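Putative metal binding protein (Coccidioides immitis, PDB 3CVG) is of unknown function but probably binds a metal or another small ligand, as in related periplasmic binding proteins. Local coordinates at residues Ile211-Gly214 / Leu215-Gln218. Residues are numbered along the deposited sequence; the frame is centred on the assembly and turned at random.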
loop_
_atom_site.group_PDB
_atom_site.type_symbol
_atom_site.label_atom_id
_atom_site.label_comp_id
_atom_site.label_asym_id
_atom_site.label_seq_id
_atom_site.Cartn_x
_atom_site.Cartn_y
_atom_site.Cartn_z
ATOM N N ILE A 211 -0.857 14.709 4.431
ATOM C CA ILE A 211 -1.188 16.006 3.852
ATOM C C ILE A 211 -1.636 17.015 4.902
ATOM O O ILE A 211 -2.088 16.647 5.989
ATOM C CB ILE A 211 -2.272 15.882 2.742
ATOM C CG1 ILE A 211 -3.570 15.333 3.327
ATOM C CG2 ILE A 211 -1.763 14.980 1.614
ATOM C CD1 ILE A 211 -4.726 15.327 2.356
ATOM N N PRO A 212 -1.495 18.309 4.597
ATOM C CA PRO A 212 -1.896 19.362 5.541
ATOM C C PRO A 212 -3.315 19.176 6.066
ATOM O O PRO A 212 -4.196 18.737 5.334
ATOM C CB PRO A 212 -1.754 20.630 4.715
ATOM C CG PRO A 212 -0.607 20.298 3.792
ATOM C CD PRO A 212 -0.952 18.890 3.355
ATOM N N ARG A 213 -3.537 19.498 7.337
ATOM C CA ARG A 213 -4.875 19.371 7.908
ATOM C C ARG A 213 -5.867 20.194 7.096
ATOM O O ARG A 213 -7.007 19.777 6.873
ATOM C CB ARG A 213 -4.914 19.863 9.354
ATOM C CG ARG A 213 -4.140 19.003 10.314
ATOM C CD ARG A 213 -4.524 19.302 11.751
ATOM N NE ARG A 213 -3.690 18.543 12.674
ATOM C CZ ARG A 213 -3.528 17.227 12.615
ATOM N NH1 ARG A 213 -4.144 16.521 11.677
ATOM N NH2 ARG A 213 -2.746 16.616 13.495
ATOM N N GLY A 214 -5.425 21.372 6.670
ATOM C CA GLY A 214 -6.283 22.242 5.886
ATOM C C GLY A 214 -6.867 21.565 4.658
ATOM O O GLY A 214 -8.046 21.742 4.356
ATOM N N LEU A 215 -6.052 20.788 3.945
ATOM C CA LEU A 215 -6.528 20.097 2.752
ATOM C C LEU A 215 -7.553 19.019 3.080
ATOM O O LEU A 215 -8.479 18.785 2.306
ATOM C CB LEU A 215 -5.364 19.464 1.979
ATOM C CG LEU A 215 -4.548 20.380 1.062
ATOM C CD1 LEU A 215 -3.593 19.545 0.221
ATOM C CD2 LEU A 215 -5.496 21.164 0.154
ATOM N N ARG A 216 -7.387 18.366 4.226
ATOM C CA ARG A 216 -8.308 17.309 4.623
ATOM C C ARG A 216 -9.716 17.859 4.805
ATOM O O ARG A 216 -10.692 17.118 4.738
ATOM C CB ARG A 216 -7.832 16.636 5.915
ATOM C CG ARG A 216 -6.447 16.031 5.808
ATOM C CD ARG A 216 -6.005 15.430 7.140
ATOM N NE ARG A 216 -4.552 15.453 7.271
ATOM C CZ ARG A 216 -3.885 14.906 8.282
ATOM N NH1 ARG A 216 -4.545 14.289 9.256
ATOM N NH2 ARG A 216 -2.564 14.975 8.319
ATOM N N ASP A 217 -9.820 19.164 5.029
ATOM C CA ASP A 217 -11.121 19.798 5.189
ATOM C C ASP A 217 -11.747 20.104 3.831
ATOM O O ASP A 217 -12.930 20.423 3.739
ATOM C CB ASP A 217 -10.984 21.089 5.995
ATOM C CG ASP A 217 -10.895 20.836 7.480
ATOM O OD1 ASP A 217 -11.871 20.303 8.051
ATOM O OD2 ASP A 217 -9.853 21.168 8.081
ATOM N N GLN A 218 -10.945 20.000 2.778
ATOM C CA GLN A 218 -11.410 20.259 1.419
ATOM C C GLN A 218 -11.757 18.944 0.718
ATOM O O GLN A 218 -11.937 18.892 -0.503
ATOM C CB GLN A 218 -10.323 21.019 0.649
ATOM C CG GLN A 218 -10.097 22.439 1.179
ATOM C CD GLN A 218 -8.841 23.086 0.629
ATOM O OE1 GLN A 218 -8.585 23.048 -0.575
ATOM N NE2 GLN A 218 -8.055 23.698 1.509
HETATM O O HOH W 1 -8.167 18.895 8.902
#
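Arg216 reaches back along its own turn to the carbonyl oxygen of Ile211. Its CB lies 3.4 Å from Arg213 O. Arg216 CG meets Pro212 O and the CG1-CD1 branch of Ile211; Arg216 CG to Ile211 CG1 is 3.9 Å. The chain is extended from CG to NE (chi2 178°, chi3 -152°), and CD passes beside Arg213 CA. At the end, the guanidinium presents an edge to Ile211 O. Arg216 NH2 donates to Ile211 O at 2.9 Å. Arg216 NE donates to the same Ile211 O at 3.0 Å. The oxygen sits in the guanidinium plane. NH2 lies in the carbonyl plane, whereas NE is well above it. This side-on pair should limit rotation of the guanidinium. Its NH1 forms a salt bridge with Asp274, and Tyr208 adds a cation-pi contact.

The short, weakly bonded helical turn about 213-216 lies at the surface of a periplasmic-binding-protein fold, in the link between helix 205-208 and strand 220-224. Its backbone bonds are mostly weak; Asp217 N to Gly214 O, 3.2 Å, is a firmer one.

Arg213 NH1 stands over one face of the Arg216 guanidinium, 3.3 Å from Arg216 NH1. The two planes are 76° apart. Asp274 also takes a salt bridge from Arg213 NH2, so its carboxylate probably offsets the two like charges. Leu215 CD1 lies 4.2 Å from Pro212 CD, and the two side chains point the same way. Ile211 and Leu215 also touch helix 187-196. Asp217, which is exposed, accepts from a water at OD2.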